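Local coordinates for protein type C neurotoxin (PDB 3PME) that probably binds gangliosides and membrane lipids as the receptor-binding domain of a botulinum C/D mosaic neurotoxin, helping the toxin attach to nerve cells, at residues I2-L10 against F198-D209; S9-L17 against V35-F43. All blocks are in the same frame, centred on the assembly; numbering follows the deposited sequence.

Interaction 1: I2-L10 against F198-D209; sequences INDSKILSL and FNIFSKELSNED. With SO4 (sulfate ion), chain B.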
loop_
_atom_site.group_PDB
_atom_site.type_symbol
_atom_site.label_atom_id
_atom_site.label_comp_id
_atom_site.label_asym_id
_atom_site.label_seq_id
_atom_site.Cartn_x
_atom_site.Cartn_y
_atom_site.Cartn_z
ATOM N N ILE A 2 -14.109 20.353 -1.010
ATOM C CA ILE A 2 -14.526 19.155 -0.288
ATOM C C ILE A 2 -14.405 19.331 1.223
ATOM O O ILE A 2 -15.292 18.930 1.975
ATOM C CB ILE A 2 -13.685 17.933 -0.695
ATOM C CG1 ILE A 2 -13.884 17.614 -2.178
ATOM C CG2 ILE A 2 -14.045 16.741 0.174
ATOM C CD1 ILE A 2 -12.902 16.596 -2.718
ATOM N N ASN A 3 -13.297 19.920 1.664
ATOM C CA ASN A 3 -13.043 20.082 3.094
ATOM C C ASN A 3 -14.108 20.899 3.823
ATOM O O ASN A 3 -14.238 20.801 5.044
ATOM C CB ASN A 3 -11.653 20.676 3.336
ATOM C CG ASN A 3 -10.534 19.696 3.029
ATOM O OD1 ASN A 3 -10.776 18.528 2.715
ATOM N ND2 ASN A 3 -9.297 20.169 3.122
ATOM N N ASP A 4 -14.872 21.692 3.074
ATOM C CA ASP A 4 -15.916 22.528 3.661
ATOM C C ASP A 4 -17.023 21.720 4.337
ATOM O O ASP A 4 -17.728 22.232 5.210
ATOM C CB ASP A 4 -16.528 23.457 2.610
ATOM C CG ASP A 4 -15.697 24.708 2.374
ATOM O OD1 ASP A 4 -15.032 25.178 3.325
ATOM O OD2 ASP A 4 -15.718 25.227 1.238
ATOM N N SER A 5 -17.185 20.462 3.933
ATOM C CA SER A 5 -18.239 19.624 4.495
ATOM C C SER A 5 -17.687 18.624 5.504
ATOM O O SER A 5 -18.410 17.763 5.985
ATOM C CB SER A 5 -18.975 18.878 3.386
ATOM O OG SER A 5 -18.089 18.020 2.684
ATOM N N LYS A 6 -16.404 18.744 5.819
ATOM C CA LYS A 6 -15.778 17.843 6.780
ATOM C C LYS A 6 -16.226 18.203 8.197
ATOM O O LYS A 6 -15.992 19.323 8.656
ATOM C CB LYS A 6 -14.255 17.925 6.649
ATOM C CG LYS A 6 -13.509 16.740 7.215
ATOM C CD LYS A 6 -12.151 16.559 6.534
ATOM C CE LYS A 6 -11.336 17.836 6.571
ATOM N NZ LYS A 6 -9.948 17.628 6.045
ATOM N N ILE A 7 -16.881 17.274 8.886
ATOM C CA ILE A 7 -17.320 17.530 10.257
ATOM C C ILE A 7 -16.480 16.774 11.290
ATOM O O ILE A 7 -16.657 16.941 12.491
ATOM C CB ILE A 7 -18.835 17.272 10.457
ATOM C CG1 ILE A 7 -19.201 15.820 10.155
ATOM C CG2 ILE A 7 -19.654 18.225 9.591
ATOM C CD1 ILE A 7 -18.937 14.881 11.303
ATOM N N LEU A 8 -15.568 15.934 10.806
ATOM C CA LEU A 8 -14.598 15.272 11.673
ATOM C C LEU A 8 -13.388 14.926 10.831
ATOM O O LEU A 8 -13.524 14.402 9.733
ATOM C CB LEU A 8 -15.187 14.005 12.304
ATOM C CG LEU A 8 -14.207 13.212 13.173
ATOM C CD1 LEU A 8 -13.847 14.002 14.419
ATOM C CD2 LEU A 8 -14.804 11.868 13.567
ATOM N N SER A 9 -12.200 15.259 11.321
ATOM C CA SER A 9 -10.975 14.941 10.614
ATOM C C SER A 9 -9.885 14.637 11.632
ATOM O O SER A 9 -9.327 15.552 12.257
ATOM C CB SER A 9 -10.565 16.110 9.707
ATOM O OG SER A 9 -9.509 15.742 8.838
ATOM N N LEU A 10 -9.587 13.352 11.818
ATOM C CA LEU A 10 -8.568 12.963 12.783
ATOM C C LEU A 10 -7.203 13.106 12.139
ATOM O O LEU A 10 -6.867 12.408 11.178
ATOM C CB LEU A 10 -8.781 11.534 13.284
ATOM C CG LEU A 10 -10.119 11.238 13.962
ATOM C CD1 LEU A 10 -10.150 9.769 14.378
ATOM C CD2 LEU A 10 -10.337 12.153 15.168
ATOM N N PHE A 198 -8.749 9.379 8.878
ATOM C CA PHE A 198 -10.173 9.172 9.127
ATOM C C PHE A 198 -10.957 10.492 9.076
ATOM O O PHE A 198 -10.651 11.430 9.830
ATOM C CB PHE A 198 -10.419 8.476 10.461
ATOM C CG PHE A 198 -11.849 8.058 10.645
ATOM C CD1 PHE A 198 -12.762 8.913 11.254
ATOM C CD2 PHE A 198 -12.278 6.830 10.183
ATOM C CE1 PHE A 198 -14.089 8.544 11.403
ATOM C CE2 PHE A 198 -13.610 6.444 10.326
ATOM C CZ PHE A 198 -14.517 7.305 10.935
ATOM N N ASN A 199 -11.955 10.542 8.186
ATOM C CA ASN A 199 -12.780 11.733 7.950
ATOM C C ASN A 199 -14.262 11.389 7.897
ATOM O O ASN A 199 -14.649 10.339 7.380
ATOM C CB ASN A 199 -12.438 12.371 6.600
ATOM C CG ASN A 199 -11.091 13.054 6.600
ATOM O OD1 ASN A 199 -10.720 13.690 7.573
ATOM N ND2 ASN A 199 -10.369 12.950 5.490
ATOM N N ILE A 200 -15.103 12.296 8.390
ATOM C CA ILE A 200 -16.537 12.186 8.145
ATOM C C ILE A 200 -17.020 13.490 7.529
ATOM O O ILE A 200 -16.620 14.558 7.960
ATOM C CB ILE A 200 -17.323 11.873 9.424
ATOM C CG1 ILE A 200 -16.865 10.531 10.003
ATOM C CG2 ILE A 200 -18.846 11.833 9.127
ATOM C CD1 ILE A 200 -17.538 10.128 11.297
ATOM N N PHE A 201 -17.867 13.383 6.510
ATOM C CA PHE A 201 -18.371 14.540 5.770
ATOM C C PHE A 201 -19.885 14.593 5.922
ATOM O O PHE A 201 -20.539 13.553 6.025
ATOM C CB PHE A 201 -18.035 14.415 4.278
ATOM C CG PHE A 201 -16.562 14.313 3.981
ATOM C CD1 PHE A 201 -15.901 13.090 4.066
ATOM C CD2 PHE A 201 -15.845 15.435 3.593
ATOM C CE1 PHE A 201 -14.547 13.001 3.791
ATOM C CE2 PHE A 201 -14.498 15.351 3.316
ATOM C CZ PHE A 201 -13.847 14.130 3.410
ATOM N N SER A 202 -20.437 15.803 5.917
ATOM C CA SER A 202 -21.880 15.986 6.073
ATOM C C SER A 202 -22.590 16.062 4.727
ATOM O O SER A 202 -23.641 16.689 4.595
ATOM C CB SER A 202 -22.167 17.258 6.863
ATOM O OG SER A 202 -21.655 18.374 6.159
ATOM N N LYS A 203 -22.003 15.438 3.719
ATOM C CA LYS A 203 -22.644 15.329 2.423
ATOM C C LYS A 203 -22.218 14.022 1.782
ATOM O O LYS A 203 -21.245 13.398 2.214
ATOM C CB LYS A 203 -22.254 16.506 1.526
ATOM C CG LYS A 203 -20.779 16.539 1.184
ATOM C CD LYS A 203 -20.390 17.809 0.445
ATOM C CE LYS A 203 -20.568 17.676 -1.050
ATOM N NZ LYS A 203 -20.007 18.874 -1.743
ATOM N N GLU A 204 -22.946 13.623 0.750
ATOM C CA GLU A 204 -22.604 12.477 -0.067
ATOM C C GLU A 204 -21.619 12.945 -1.134
ATOM O O GLU A 204 -21.976 13.721 -2.020
ATOM C CB GLU A 204 -23.879 11.915 -0.709
ATOM C CG GLU A 204 -23.653 10.801 -1.699
ATOM C CD GLU A 204 -24.935 10.364 -2.380
ATOM O OE1 GLU A 204 -26.021 10.803 -1.940
ATOM O OE2 GLU A 204 -24.850 9.591 -3.358
ATOM N N LEU A 205 -20.365 12.504 -1.038
ATOM C CA LEU A 205 -19.348 12.968 -1.972
ATOM C C LEU A 205 -19.576 12.363 -3.348
ATOM O O LEU A 205 -19.899 11.180 -3.457
ATOM C CB LEU A 205 -17.948 12.591 -1.485
ATOM C CG LEU A 205 -17.429 13.253 -0.209
ATOM C CD1 LEU A 205 -15.998 12.796 0.065
ATOM C CD2 LEU A 205 -17.497 14.764 -0.321
ATOM N N SER A 206 -19.407 13.170 -4.389
ATOM C CA SER A 206 -19.502 12.677 -5.761
ATOM C C SER A 206 -18.353 11.718 -6.052
ATOM O O SER A 206 -17.352 11.712 -5.347
ATOM C CB SER A 206 -19.444 13.838 -6.750
ATOM O OG SER A 206 -18.164 14.442 -6.736
ATOM N N ASN A 207 -18.490 10.911 -7.094
ATOM C CA ASN A 207 -17.386 10.068 -7.522
ATOM C C ASN A 207 -16.131 10.886 -7.776
ATOM O O ASN A 207 -15.025 10.477 -7.412
ATOM C CB ASN A 207 -17.767 9.278 -8.764
ATOM C CG ASN A 207 -18.808 8.227 -8.467
ATOM O OD1 ASN A 207 -19.265 8.109 -7.330
ATOM N ND2 ASN A 207 -19.178 7.447 -9.476
ATOM N N GLU A 208 -16.299 12.054 -8.389
ATOM C CA GLU A 208 -15.167 12.927 -8.668
ATOM C C GLU A 208 -14.477 13.372 -7.377
ATOM O O GLU A 208 -13.247 13.368 -7.277
ATOM C CB GLU A 208 -15.621 14.143 -9.485
ATOM C CG GLU A 208 -14.497 15.104 -9.842
ATOM C CD GLU A 208 -14.924 16.147 -10.861
ATOM O OE1 GLU A 208 -16.088 16.095 -11.325
ATOM O OE2 GLU A 208 -14.096 17.016 -11.200
ATOM N N ASP A 209 -15.273 13.756 -6.386
ATOM C CA ASP A 209 -14.724 14.224 -5.122
ATOM C C ASP A 209 -14.059 13.099 -4.333
ATOM O O ASP A 209 -13.009 13.297 -3.728
ATOM C CB ASP A 209 -15.785 14.942 -4.294
ATOM C CG ASP A 209 -16.057 16.347 -4.806
ATOM O OD1 ASP A 209 -15.266 16.829 -5.651
ATOM O OD2 ASP A 209 -17.044 16.968 -4.363
HETATM S S SO4 B . -21.962 10.278 -8.932
HETATM O O1 SO4 B . -22.512 9.598 -7.761
HETATM O O2 SO4 B . -22.941 11.252 -9.409
HETATM O O3 SO4 B . -20.734 10.969 -8.565
HETATM O O4 SO4 B . -21.686 9.296 -9.977
HETATM O O HOH W 1 -6.792 9.551 11.074
#
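I200 O is shared by two successive backbone amides: I7 N binds it at 2.9 Å, while L8 N adds a longer, weak bond. This is a classic beta bulge in the antiparallel pairing of strands 6-13 and 193-201, within the concanavalin-like beta-sandwich of the N-terminal receptor-binding half. Beyond the bulge the ladder is regular, with I200 N bonded to L8 O and L10 N to F198 O. Before it, S5 O takes S202 N at 2.8 Å (N-H...O angle 160°), holding the short 3-10 segment 3-5 to the end of the strand.

The bulge sends I7 and L8 to different parts of I200. I7 CD1 rests on the CG2 branch of I200 at 3.7 Å, whereas L8 CD2 reaches I200 CD1 and also touches the edge of the F198 ring at CE1. On the other face of the sheet, L205 CD1 sits over the centre of the F201 ring. S5 OG approaches the edge of that ring near CD2 and donates to I2 O in the carbonyl plane. The CG2 branch of I2 meets F201 CE2 obliquely at 3.5 Å. Its other branch, CG1 anti to the carbonyl carbon (chi1 -63°), slides past D209 in the opposite direction, CG1 lying 3.6 Å from D209 CG; I212 and V213 of helix 207-218 also touch I2. S206 is the N-cap of that helix, its OG accepting from D209 N. At the same helix end, N207 N points almost straight (173°) at sulfate O3, 2.7 Å away.

Interaction 2: S9-L17 against V35-F43; sequences SLQNKKNAL and VNTIYTNDF
N12 of the 6-13 strand reaches across to the 35-43 loop with both its backbone and its side chain. Its amide N donates to N41 OD1 in a nearly straight bond of 2.8 Å, the donor tilted 27° from the plane of that amide. A side-chain carbonyl, not a backbone one, is the acceptor here, where the loop runs past the strand, beside the type I' hairpin turn from K13 to A16 at the edge of the sandwich.

With CG anti to the backbone N (chi1 -164°), the N12 side chain heads into the loop. CB lies 3.2 Å from T40 O and also brushes T40 CG2. CG carries the amide on past that carbonyl. At the tip, ND2 lies 3.7 Å from both V35 CG2 and N36 CB, the N12 side chain crossing those of V35 and N36 at about a right angle. ND2 also donates to a water, which in turn donates to T40 O and D42 O.

N41 OD1 has a second donor, a water that also donates to N12 O, and N41 ND2 binds D197 OD1. Q11 lies obliquely beside the N41 amide, Q11 CB 3.4 Å from N41 OD1, the two amide planes only 16° apart. Deeper in the sandwich, L17 CD2 touches F43 CD1 at 3.8 Å, and L10 CD1 lies more loosely near the same ring. The loop folds back on D42, whose carboxylate accepts from the amides of T37, I38 and Y39. One direct bond and several bridging waters therefore join loop to strand, a largely polar junction with an apolar patch at F43.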
loop_
_atom_site.group_PDB
_atom_site.type_symbol
_atom_site.label_atom_id
_atom_site.label_comp_id
_atom_site.label_asym_id
_atom_site.label_seq_id
_atom_site.Cartn_x
_atom_site.Cartn_y
_atom_site.Cartn_z
ATOM N N SER A 9 -12.200 15.259 11.321
ATOM C CA SER A 9 -10.975 14.941 10.614
ATOM C C SER A 9 -9.885 14.637 11.632
ATOM O O SER A 9 -9.327 15.552 12.257
ATOM C CB SER A 9 -10.565 16.110 9.707
ATOM O OG SER A 9 -9.509 15.742 8.838
ATOM N N LEU A 10 -9.587 13.352 11.818
ATOM C CA LEU A 10 -8.568 12.963 12.783
ATOM C C LEU A 10 -7.203 13.106 12.139
ATOM O O LEU A 10 -6.867 12.408 11.178
ATOM C CB LEU A 10 -8.781 11.534 13.284
ATOM C CG LEU A 10 -10.119 11.238 13.962
ATOM C CD1 LEU A 10 -10.150 9.769 14.378
ATOM C CD2 LEU A 10 -10.337 12.153 15.168
ATOM N N GLN A 11 -6.422 14.043 12.659
ATOM C CA GLN A 11 -5.097 14.294 12.122
ATOM C C GLN A 11 -4.108 14.480 13.250
ATOM O O GLN A 11 -4.474 14.846 14.363
ATOM C CB GLN A 11 -5.105 15.520 11.211
ATOM C CG GLN A 11 -5.959 15.343 9.966
ATOM C CD GLN A 11 -5.797 16.481 8.987
ATOM O OE1 GLN A 11 -5.853 16.284 7.770
ATOM N NE2 GLN A 11 -5.591 17.683 9.509
ATOM N N ASN A 12 -2.847 14.202 12.959
ATOM C CA ASN A 12 -1.806 14.354 13.955
ATOM C C ASN A 12 -1.226 15.757 13.912
ATOM O O ASN A 12 -0.580 16.142 12.938
ATOM C CB ASN A 12 -0.716 13.312 13.742
ATOM C CG ASN A 12 0.183 13.172 14.947
ATOM O OD1 ASN A 12 0.884 14.116 15.319
ATOM N ND2 ASN A 12 0.159 11.998 15.575
ATOM N N LYS A 13 -1.489 16.526 14.964
ATOM C CA LYS A 13 -1.027 17.905 15.057
ATOM C C LYS A 13 -0.236 18.078 16.338
ATOM O O LYS A 13 -0.677 17.657 17.406
ATOM C CB LYS A 13 -2.207 18.877 15.049
ATOM C CG LYS A 13 -2.987 18.903 13.749
ATOM C CD LYS A 13 -2.086 19.288 12.586
ATOM C CE LYS A 13 -2.816 19.197 11.258
ATOM N NZ LYS A 13 -1.914 19.547 10.123
ATOM N N LYS A 14 0.936 18.694 16.228
ATOM C CA LYS A 14 1.790 18.891 17.388
ATOM C C LYS A 14 1.885 17.603 18.205
ATOM O O LYS A 14 1.696 17.609 19.422
ATOM C CB LYS A 14 1.260 20.045 18.249
ATOM C CG LYS A 14 1.124 21.362 17.493
ATOM C CD LYS A 14 0.914 22.539 18.436
ATOM C CE LYS A 14 0.906 23.861 17.674
ATOM N NZ LYS A 14 0.882 25.046 18.584
ATOM N N ASN A 15 2.161 16.498 17.517
ATOM C CA ASN A 15 2.364 15.202 18.162
ATOM C C ASN A 15 1.152 14.643 18.909
ATOM O O ASN A 15 1.302 13.880 19.860
ATOM C CB ASN A 15 3.575 15.248 19.101
ATOM C CG ASN A 15 4.900 15.221 18.354
ATOM O OD1 ASN A 15 4.944 15.352 17.129
ATOM N ND2 ASN A 15 5.992 15.048 19.094
ATOM N N ALA A 16 -0.048 15.016 18.483
ATOM C CA ALA A 16 -1.256 14.455 19.082
ATOM C C ALA A 16 -2.301 14.174 18.012
ATOM O O ALA A 16 -2.411 14.923 17.049
ATOM C CB ALA A 16 -1.816 15.399 20.131
ATOM N N LEU A 17 -3.059 13.092 18.173
ATOM C CA LEU A 17 -4.185 12.837 17.274
ATOM C C LEU A 17 -5.398 13.627 17.743
ATOM O O LEU A 17 -5.901 13.420 18.847
ATOM C CB LEU A 17 -4.517 11.346 17.196
ATOM C CG LEU A 17 -5.540 10.974 16.117
ATOM C CD1 LEU A 17 -4.981 11.260 14.743
ATOM C CD2 LEU A 17 -5.939 9.510 16.237
ATOM N N VAL A 35 0.595 5.965 17.354
ATOM C CA VAL A 35 0.160 6.886 16.313
ATOM C C VAL A 35 1.336 7.374 15.480
ATOM O O VAL A 35 2.477 7.421 15.957
ATOM C CB VAL A 35 -0.611 8.106 16.899
ATOM C CG1 VAL A 35 -1.814 7.645 17.703
ATOM C CG2 VAL A 35 0.322 8.981 17.746
ATOM N N ASN A 36 1.056 7.723 14.228
ATOM C CA ASN A 36 2.055 8.285 13.339
ATOM C C ASN A 36 3.268 7.374 13.246
ATOM O O ASN A 36 4.404 7.785 13.521
ATOM C CB ASN A 36 2.463 9.677 13.825
ATOM C CG ASN A 36 3.364 10.396 12.848
ATOM O OD1 ASN A 36 3.615 9.917 11.741
ATOM N ND2 ASN A 36 3.861 11.557 13.255
ATOM N N THR A 37 3.034 6.121 12.883
ATOM C CA THR A 37 4.142 5.176 12.771
ATOM C C THR A 37 4.598 4.956 11.327
ATOM O O THR A 37 5.793 4.770 11.069
ATOM C CB THR A 37 3.825 3.836 13.452
ATOM O OG1 THR A 37 2.722 3.200 12.793
ATOM C CG2 THR A 37 3.481 4.053 14.920
ATOM N N ILE A 38 3.653 4.982 10.386
ATOM C CA ILE A 38 3.968 4.817 8.963
ATOM C C ILE A 38 3.600 6.080 8.192
ATOM O O ILE A 38 4.404 6.612 7.422
ATOM C CB ILE A 38 3.186 3.630 8.357
ATOM C CG1 ILE A 38 3.467 2.337 9.130
ATOM C CG2 ILE A 38 3.516 3.474 6.873
ATOM C CD1 ILE A 38 2.594 1.169 8.717
ATOM N N TYR A 39 2.370 6.545 8.401
ATOM C CA TYR A 39 1.865 7.778 7.814
ATOM C C TYR A 39 1.484 8.743 8.929
ATOM O O TYR A 39 1.048 8.319 10.002
ATOM C CB TYR A 39 0.616 7.500 6.957
ATOM C CG TYR A 39 0.930 6.930 5.598
ATOM C CD1 TYR A 39 1.259 7.763 4.539
ATOM C CD2 TYR A 39 0.912 5.556 5.373
ATOM C CE1 TYR A 39 1.553 7.251 3.290
ATOM C CE2 TYR A 39 1.196 5.034 4.126
ATOM C CZ TYR A 39 1.516 5.884 3.090
ATOM O OH TYR A 39 1.818 5.390 1.839
ATOM N N THR A 40 1.612 10.035 8.651
ATOM C CA THR A 40 1.373 11.079 9.650
ATOM C C THR A 40 0.084 10.912 10.442
ATOM O O THR A 40 0.089 11.003 11.664
ATOM C CB THR A 40 1.389 12.466 9.011
ATOM O OG1 THR A 40 2.688 12.715 8.458
ATOM C CG2 THR A 40 1.080 13.526 10.045
ATOM N N ASN A 41 -1.016 10.665 9.744
ATOM C CA ASN A 41 -2.323 10.627 10.387
ATOM C C ASN A 41 -2.789 9.202 10.673
ATOM O O ASN A 41 -3.997 8.930 10.689
ATOM C CB ASN A 41 -3.347 11.369 9.532
ATOM C CG ASN A 41 -2.966 12.828 9.319
ATOM O OD1 ASN A 41 -2.490 13.494 10.247
ATOM N ND2 ASN A 41 -3.167 13.329 8.104
ATOM N N ASP A 42 -1.841 8.290 10.900
ATOM C CA ASP A 42 -2.213 6.899 11.162
ATOM C C ASP A 42 -2.294 6.546 12.640
ATOM O O ASP A 42 -1.822 7.289 13.503
ATOM C CB ASP A 42 -1.374 5.882 10.352
ATOM C CG ASP A 42 -0.020 5.584 10.957
ATOM O OD1 ASP A 42 0.207 5.795 12.169
ATOM O OD2 ASP A 42 0.831 5.093 10.189
ATOM N N PHE A 43 -2.966 5.438 12.922
ATOM C CA PHE A 43 -2.973 4.859 14.244
ATOM C C PHE A 43 -3.105 3.349 14.129
ATOM O O PHE A 43 -3.643 2.832 13.144
ATOM C CB PHE A 43 -4.028 5.489 15.170
ATOM C CG PHE A 43 -5.431 5.497 14.619
ATOM C CD1 PHE A 43 -5.895 6.576 13.876
ATOM C CD2 PHE A 43 -6.295 4.449 14.882
ATOM C CE1 PHE A 43 -7.195 6.600 13.389
ATOM C CE2 PHE A 43 -7.605 4.466 14.401
ATOM C CZ PHE A 43 -8.049 5.544 13.657
HETATM O O HOH W 1 -6.792 9.551 11.074
HETATM O O HOH W 2 -1.431 10.161 13.880
HETATM O O HOH W 3 -1.363 16.258 10.187
#

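Overall arrangement
Both contacts use strand 6-13, interaction 1 its first half and interaction 2 the part running into the hairpin, and they share S9 and L10. Their centres lie about 18 Å apart. Along the chain, interaction 2 is nested inside the long loop that interaction 1 closes between the N-terminus and strand 193-201. That strand links them in space: it pairs with strand 6-13 and also with strand 42-45. F181, on strand 178-181, meets the rings of both F198 and F43 edge-to-face. One water joins the two contacts directly, donating to L10 O and N41 O and accepting from F198 N. The sulfate, probably from the crystallisation liquor, touches interaction 1 alone.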